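PDB 4G1P: Cys-Gly metallodipeptidase DUG1 from Saccharomyces cerevisiae, which hydrolyses the dipeptide Cys-Gly as a zinc- or manganese-dependent metallopeptidase and is the catalytic component of the complex that degrades glutathione. Local coordinates for residues 51-56 against 84-89; 142-147 against 459-464; 180-185 against 430-435. All coordinates share one frame; numbering follows the deposited sequence.

Interaction 1 of 3, residues 51-56 against 84-89; sequences EQLSQS and ILSRFG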
# COMPACT_ATOMS: atom_id res chain seq x y z
N GLU A 51 -12.75 15.06 31.24
CA GLU A 51 -12.46 16.34 31.89
C GLU A 51 -13.47 17.43 31.53
O GLU A 51 -13.91 18.19 32.40
CB GLU A 51 -11.05 16.80 31.55
CG GLU A 51 -9.98 16.19 32.42
CD GLU A 51 -8.58 16.37 31.85
OE1 GLU A 51 -8.46 16.81 30.68
OE2 GLU A 51 -7.61 16.06 32.58
N GLN A 52 -13.83 17.51 30.25
CA GLN A 52 -14.87 18.45 29.85
C GLN A 52 -16.21 18.10 30.50
O GLN A 52 -16.95 18.99 30.93
CB GLN A 52 -15.03 18.49 28.34
CG GLN A 52 -13.79 18.93 27.61
CD GLN A 52 -13.28 20.24 28.13
OE1 GLN A 52 -13.91 21.28 27.97
NE2 GLN A 52 -12.13 20.19 28.79
N LEU A 53 -16.53 16.81 30.56
CA LEU A 53 -17.78 16.38 31.17
C LEU A 53 -17.82 16.88 32.61
O LEU A 53 -18.78 17.52 33.05
CB LEU A 53 -17.91 14.85 31.13
CG LEU A 53 -18.74 14.18 30.03
CD1 LEU A 53 -19.48 15.20 29.17
CD2 LEU A 53 -17.90 13.23 29.19
N SER A 54 -16.74 16.60 33.33
CA SER A 54 -16.66 16.92 34.74
C SER A 54 -16.69 18.42 35.00
O SER A 54 -17.31 18.87 35.95
CB SER A 54 -15.41 16.29 35.33
OG SER A 54 -15.30 16.60 36.70
N GLN A 55 -16.01 19.20 34.16
CA GLN A 55 -16.03 20.65 34.32
C GLN A 55 -17.42 21.21 34.07
O GLN A 55 -17.87 22.10 34.76
CB GLN A 55 -14.99 21.33 33.43
CG GLN A 55 -13.54 21.14 33.90
CD GLN A 55 -12.52 21.51 32.82
OE1 GLN A 55 -12.85 22.16 31.83
NE2 GLN A 55 -11.27 21.08 33.02
N SER A 56 -18.11 20.70 33.07
CA SER A 56 -19.53 20.96 32.94
C SER A 56 -20.22 20.22 34.10
O SER A 56 -19.55 19.72 34.99
CB SER A 56 -20.05 20.51 31.57
OG SER A 56 -19.43 21.22 30.51
N ILE A 84 -17.10 5.96 27.42
CA ILE A 84 -17.28 7.02 28.40
C ILE A 84 -18.74 7.17 28.76
O ILE A 84 -19.54 7.59 27.94
CB ILE A 84 -16.78 8.36 27.88
CG1 ILE A 84 -15.31 8.28 27.48
CG2 ILE A 84 -16.99 9.42 28.94
CD1 ILE A 84 -14.77 9.55 26.84
N LEU A 85 -19.09 6.81 29.98
CA LEU A 85 -20.46 6.94 30.43
C LEU A 85 -20.57 8.08 31.44
O LEU A 85 -19.75 8.19 32.35
CB LEU A 85 -20.96 5.65 31.08
CG LEU A 85 -20.78 4.31 30.37
CD1 LEU A 85 -21.51 3.26 31.17
CD2 LEU A 85 -21.29 4.32 28.93
N SER A 86 -21.58 8.92 31.27
CA SER A 86 -21.84 9.98 32.23
C SER A 86 -23.31 10.36 32.24
O SER A 86 -24.07 10.02 31.33
CB SER A 86 -20.97 11.19 31.91
OG SER A 86 -21.42 11.85 30.75
N ARG A 87 -23.73 11.06 33.29
CA ARG A 87 -25.09 11.54 33.39
C ARG A 87 -25.04 13.02 33.69
O ARG A 87 -24.10 13.50 34.34
CB ARG A 87 -25.88 10.80 34.47
CG ARG A 87 -25.25 9.48 34.92
CD ARG A 87 -26.05 8.73 36.01
NE ARG A 87 -27.10 7.93 35.40
CZ ARG A 87 -27.06 6.61 35.25
NH1 ARG A 87 -26.03 5.91 35.69
NH2 ARG A 87 -28.07 6.00 34.66
N PHE A 88 -26.03 13.75 33.21
CA PHE A 88 -26.24 15.13 33.62
C PHE A 88 -27.68 15.31 34.06
O PHE A 88 -28.61 15.21 33.25
CB PHE A 88 -25.86 16.13 32.53
CG PHE A 88 -26.00 17.55 32.96
CD1 PHE A 88 -27.21 18.23 32.79
CD2 PHE A 88 -24.95 18.22 33.56
CE1 PHE A 88 -27.35 19.54 33.20
CE2 PHE A 88 -25.09 19.53 33.98
CZ PHE A 88 -26.28 20.19 33.80
N GLY A 89 -27.86 15.56 35.35
CA GLY A 89 -29.17 15.63 35.96
C GLY A 89 -29.62 14.28 36.49
O GLY A 89 -29.25 13.23 35.96
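Leu-53, near the end of helix 39-55, rests on Ile-84 and Ser-86 of strand 83-88, a helix-on-sheet contact in the alpha/beta domain of this M20 peptidase. The strand belongs to a mixed six-stranded sheet, and alternate side chains face the helix. At Ile-84, the first of them, the touch is made by the CG2 branch: CG2 lies anti to the backbone N, and Leu-53 CD2 reaches Ile-84 CG2 at 3.9 Å. This is an apolar contact between two buried side chains that approach obliquely. The bond from CA to CB of Leu-85 points away, and that side chain meets Tyr-189 and Val-64. Ser-86 again faces the helix and is the point of closest backbone approach, with 7.7 Å between Leu-53 CA and Ser-86 CA. Its OG, set between its backbone N and carbonyl carbon (chi1 72°), points at the branch point of the leucine, with Leu-53 CG at 3.6 Å from Ser-86 OG. Phe-58 and Ile-61 also touch Leu-53, which is therefore enclosed by more than the strand. Phe-88 follows the same alternation, but its ring meets those of Phe-58 and Phe-159, the latter edge-to-face, and Val-149 on helix 135-154.

Interaction 2 of 3, residues 142-147 against 459-464; sequences LLSWIN and SNFVGG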
# COMPACT_ATOMS: atom_id res chain seq x y z
N LEU A 142 -20.17 15.12 18.77
CA LEU A 142 -20.04 14.63 20.14
C LEU A 142 -19.94 15.79 21.13
O LEU A 142 -20.74 15.89 22.06
CB LEU A 142 -18.80 13.74 20.27
CG LEU A 142 -18.54 13.02 21.59
CD1 LEU A 142 -17.68 11.80 21.34
CD2 LEU A 142 -17.86 13.93 22.59
N LEU A 143 -18.95 16.66 20.94
CA LEU A 143 -18.74 17.76 21.87
C LEU A 143 -19.95 18.71 21.91
O LEU A 143 -20.20 19.38 22.91
CB LEU A 143 -17.46 18.53 21.54
CG LEU A 143 -16.15 17.78 21.74
CD1 LEU A 143 -14.97 18.59 21.20
CD2 LEU A 143 -15.95 17.44 23.21
N SER A 144 -20.70 18.75 20.81
CA SER A 144 -21.87 19.61 20.75
C SER A 144 -22.83 19.34 21.91
O SER A 144 -23.37 20.28 22.50
CB SER A 144 -22.60 19.43 19.42
OG SER A 144 -21.85 19.97 18.36
N TRP A 145 -23.02 18.07 22.25
CA TRP A 145 -23.86 17.73 23.40
C TRP A 145 -23.40 18.44 24.67
O TRP A 145 -24.22 18.94 25.43
CB TRP A 145 -23.89 16.23 23.64
CG TRP A 145 -24.56 15.49 22.52
CD1 TRP A 145 -23.96 14.62 21.64
CD2 TRP A 145 -25.93 15.57 22.12
NE1 TRP A 145 -24.89 14.16 20.74
CE2 TRP A 145 -26.10 14.72 21.02
CE3 TRP A 145 -27.03 16.29 22.60
CZ2 TRP A 145 -27.34 14.56 20.38
CZ3 TRP A 145 -28.26 16.12 21.98
CH2 TRP A 145 -28.40 15.27 20.88
N ILE A 146 -22.08 18.53 24.87
CA ILE A 146 -21.57 19.22 26.05
C ILE A 146 -21.76 20.74 25.96
O ILE A 146 -22.15 21.37 26.94
CB ILE A 146 -20.10 18.91 26.30
CG1 ILE A 146 -19.88 17.40 26.23
CG2 ILE A 146 -19.65 19.50 27.64
CD1 ILE A 146 -18.43 17.01 26.23
N ASN A 147 -21.48 21.31 24.79
CA ASN A 147 -21.73 22.72 24.54
C ASN A 147 -23.16 23.09 24.93
O ASN A 147 -23.40 24.06 25.68
CB ASN A 147 -21.50 23.04 23.06
CG ASN A 147 -20.09 22.66 22.60
OD1 ASN A 147 -19.15 22.62 23.40
ND2 ASN A 147 -19.93 22.39 21.29
N SER A 459 -22.09 27.04 10.27
CA SER A 459 -23.55 27.15 10.26
C SER A 459 -24.20 25.86 10.71
O SER A 459 -25.21 25.89 11.40
CB SER A 459 -24.07 27.56 8.88
OG SER A 459 -23.83 26.54 7.94
N ASN A 460 -23.62 24.72 10.33
CA ASN A 460 -24.11 23.42 10.80
C ASN A 460 -23.72 23.15 12.24
O ASN A 460 -24.46 22.51 12.99
CB ASN A 460 -23.59 22.30 9.91
CG ASN A 460 -24.23 22.31 8.55
OD1 ASN A 460 -23.97 23.20 7.73
ND2 ASN A 460 -25.07 21.31 8.28
N PHE A 461 -22.56 23.65 12.63
CA PHE A 461 -22.10 23.50 13.99
C PHE A 461 -23.06 24.23 14.91
O PHE A 461 -23.65 23.63 15.81
CB PHE A 461 -20.68 24.03 14.13
CG PHE A 461 -20.08 23.79 15.47
CD1 PHE A 461 -20.33 22.61 16.14
CD2 PHE A 461 -19.26 24.75 16.06
CE1 PHE A 461 -19.79 22.38 17.40
CE2 PHE A 461 -18.70 24.52 17.32
CZ PHE A 461 -18.96 23.34 17.98
N VAL A 462 -23.25 25.52 14.67
CA VAL A 462 -24.15 26.32 15.49
C VAL A 462 -25.61 25.89 15.31
O VAL A 462 -26.31 25.66 16.29
CB VAL A 462 -24.01 27.82 15.19
CG1 VAL A 462 -25.09 28.61 15.92
CG2 VAL A 462 -22.62 28.31 15.56
N GLY A 463 -26.04 25.76 14.06
CA GLY A 463 -27.39 25.30 13.76
C GLY A 463 -27.71 23.97 14.41
O GLY A 463 -28.82 23.77 14.93
N GLY A 464 -26.73 23.06 14.40
CA GLY A 464 -26.92 21.73 14.94
C GLY A 464 -27.03 21.75 16.45
O GLY A 464 -27.73 20.93 17.05
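Phe-461 of the C-terminal helix 458-477 brings its ring up to Ser-144 and Asn-147, which lie three residues, nearly one turn, apart on helix 135-154. The two helices come together with 7.8 Å between Ser-144 CA and Phe-461 CA, and the phenylalanine side chain bridges that gap. The bond from CA to CB does not aim at the other helix. The reach comes from the next step, CG anti to the backbone N (chi1 -174°), which carries the ring across. Beyond CG, one side of the ring does the touching. CD1 is 3.8 Å from Ser-144 OG, and CE1 comes to 3.3 Å from the same Ser-144 OG, which lies near the ring plane and so meets an edge. At the tip, CZ is 3.6 Å from Asn-147 ND2. That nitrogen approaches obliquely, and the amide and ring planes stand 80° apart. Both polar groups are engaged with other partners: Ser-144 OG is hydrogen-bonded to Gly-140 O one turn back, and Asn-147 OD1 to Arg-22 NH1 of helix 16-28. Met-442 packs on both Phe-461 and Ser-144, while Met-465 of the C-terminal helix touches Ser-144 and Asn-147. Were Phe-461 an alanine, a gap is likely to open between the helices, with Ser-144 and Asn-147 losing the ring that packs on them. The contact is buried, and the Ser-144 side chain is about 14 Å from a bound zinc ion, so it joins two helices of the fold without forming part of the metal site. No hydrogen bond crosses it. The polar side chains make their hydrogen bonds to other groups; the serine oxygen faces the C-H edge at CE1 and the amide nitrogen packs obliquely near CZ, which implies attachment by shape and van der Waals contact, with at most a weak electrostatic contribution.

Interaction 3 of 3, residues 180-185 against 430-435; sequences ELIKKE and QDALNT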
# COMPACT_ATOMS: atom_id res chain seq x y z
N GLU A 180 -21.49 -5.84 23.61
CA GLU A 180 -21.65 -6.52 24.89
C GLU A 180 -21.92 -5.55 26.02
O GLU A 180 -22.74 -5.83 26.91
CB GLU A 180 -20.41 -7.33 25.21
CG GLU A 180 -20.06 -8.36 24.16
CD GLU A 180 -18.63 -8.85 24.30
OE1 GLU A 180 -18.23 -9.22 25.42
OE2 GLU A 180 -17.91 -8.86 23.27
N LEU A 181 -21.25 -4.40 25.99
CA LEU A 181 -21.40 -3.42 27.05
C LEU A 181 -22.84 -2.93 27.19
O LEU A 181 -23.37 -2.84 28.29
CB LEU A 181 -20.47 -2.23 26.84
CG LEU A 181 -20.60 -1.21 27.97
CD1 LEU A 181 -20.36 -1.89 29.31
CD2 LEU A 181 -19.64 -0.04 27.78
N ILE A 182 -23.45 -2.62 26.06
CA ILE A 182 -24.81 -2.10 26.06
C ILE A 182 -25.77 -3.14 26.61
O ILE A 182 -26.57 -2.85 27.49
CB ILE A 182 -25.20 -1.66 24.66
CG1 ILE A 182 -24.43 -0.39 24.30
CG2 ILE A 182 -26.68 -1.42 24.56
CD1 ILE A 182 -23.98 -0.36 22.88
N LYS A 183 -25.67 -4.37 26.09
CA LYS A 183 -26.50 -5.46 26.56
C LYS A 183 -26.29 -5.74 28.03
O LYS A 183 -27.25 -5.98 28.76
CB LYS A 183 -26.22 -6.74 25.77
CG LYS A 183 -26.71 -6.70 24.35
CD LYS A 183 -26.12 -7.86 23.57
CE LYS A 183 -26.57 -7.85 22.13
NZ LYS A 183 -25.70 -8.72 21.28
N LYS A 184 -25.03 -5.71 28.46
CA LYS A 184 -24.68 -5.97 29.86
C LYS A 184 -25.23 -4.89 30.76
O LYS A 184 -25.50 -5.13 31.93
CB LYS A 184 -23.16 -6.03 30.04
CG LYS A 184 -22.69 -6.05 31.50
CD LYS A 184 -21.17 -5.93 31.64
CE LYS A 184 -20.70 -6.23 33.05
NZ LYS A 184 -19.41 -6.98 32.99
N GLU A 185 -25.39 -3.70 30.22
CA GLU A 185 -25.70 -2.57 31.06
C GLU A 185 -27.12 -2.07 30.84
O GLU A 185 -27.51 -1.02 31.37
CB GLU A 185 -24.68 -1.47 30.82
CG GLU A 185 -24.30 -0.75 32.07
CD GLU A 185 -23.77 -1.67 33.15
OE1 GLU A 185 -23.06 -2.64 32.81
OE2 GLU A 185 -24.08 -1.41 34.33
N GLN A 430 -31.44 0.07 20.10
CA GLN A 430 -32.87 -0.08 19.96
C GLN A 430 -33.37 -1.34 20.64
O GLN A 430 -34.26 -1.28 21.47
CB GLN A 430 -33.26 -0.11 18.50
CG GLN A 430 -34.71 -0.41 18.29
CD GLN A 430 -35.04 -0.48 16.82
OE1 GLN A 430 -35.33 0.54 16.20
NE2 GLN A 430 -34.97 -1.68 16.24
N ASP A 431 -32.78 -2.48 20.30
CA ASP A 431 -33.22 -3.76 20.82
C ASP A 431 -32.89 -4.00 22.29
O ASP A 431 -33.75 -4.43 23.05
CB ASP A 431 -32.65 -4.90 19.97
CG ASP A 431 -33.26 -4.95 18.58
OD1 ASP A 431 -34.11 -4.09 18.25
OD2 ASP A 431 -32.87 -5.86 17.81
N ALA A 432 -31.65 -3.72 22.69
CA ALA A 432 -31.24 -3.99 24.06
C ALA A 432 -31.96 -3.12 25.08
O ALA A 432 -32.26 -3.57 26.19
CB ALA A 432 -29.73 -3.83 24.20
N LEU A 433 -32.22 -1.87 24.72
CA LEU A 433 -32.82 -0.94 25.66
C LEU A 433 -34.32 -0.85 25.45
O LEU A 433 -35.05 -0.33 26.30
CB LEU A 433 -32.18 0.45 25.53
CG LEU A 433 -30.68 0.61 25.79
CD1 LEU A 433 -30.30 2.08 25.93
CD2 LEU A 433 -30.20 -0.22 27.01
N ASN A 434 -34.77 -1.37 24.32
CA ASN A 434 -36.16 -1.25 23.87
C ASN A 434 -36.70 0.18 23.94
O ASN A 434 -37.63 0.46 24.68
CB ASN A 434 -37.07 -2.23 24.61
CG ASN A 434 -36.73 -3.68 24.29
OD1 ASN A 434 -36.14 -4.38 25.13
ND2 ASN A 434 -37.07 -4.14 23.08
N THR A 435 -36.06 1.06 23.18
CA THR A 435 -36.53 2.43 23.00
C THR A 435 -36.39 2.76 21.53
O THR A 435 -35.86 1.97 20.76
CB THR A 435 -35.66 3.42 23.78
OG1 THR A 435 -34.28 3.12 23.56
CG2 THR A 435 -35.97 3.35 25.26
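Ala-432 of helix 426-433 presses its methyl group between Ile-182 and Lys-183 of helix 178-185, the tight part of this helix-helix contact. Its CB points toward the other helix and is 3.9 Å from Ile-182 CG2 and 4.2 Å from Lys-183 CG. So small a side chain goes with a close backbone approach, 5.6 Å between Lys-183 CA and Ala-432 CA. Leu-433 adds a slacker touch, its CD2 at 4.5 Å from Ile-182 CG2. On the solvent side the fit ends with the first carbons of Lys-183. Beyond CG the chain is extended and leads away, its NZ forming a long, weak ion pair with Asp-179. On helix 426-433, Gln-430 NE2 gives a nearly straight hydrogen bond (172°) to Asp-431 OD1, 3.3 Å away, while Gln-430 OE1 is bonded to Trp-390 NE1. Inward, Ile-182 also packs on Thr-428 and Phe-429 of the partner helix and on Ile-425 just before it. Helix 178-185 lies in the beta-alpha-beta crossover from strand 162-168 to strand 195-198, whereas helix 426-433 leads into the edge strand 437-439 beside it; Leu-433 reaches Val-196 of strand 195-198.

In the fold
From the N terminus, interaction 1 closes first, a short loop of 27 residues that returns strand 83-88 to helix 39-55. The chain then enters interaction 2 on helix 135-154, whose partner is the C-terminal helix 458-477, 312 residues on. Interaction 3 is nested inside that span and joins helix 178-185 to helix 426-433; the whole five-stranded second sheet lies within its loop, so the contact is made where the chain has come back to the six-stranded sheet. Interactions 1 and 2 adjoin, with Leu-53 CD1 3.6 Å from Ile-146 CD1. Interaction 3 touches neither: its nearest atoms are about 5 Å from those of interaction 1 and about 14 Å from those of interaction 2.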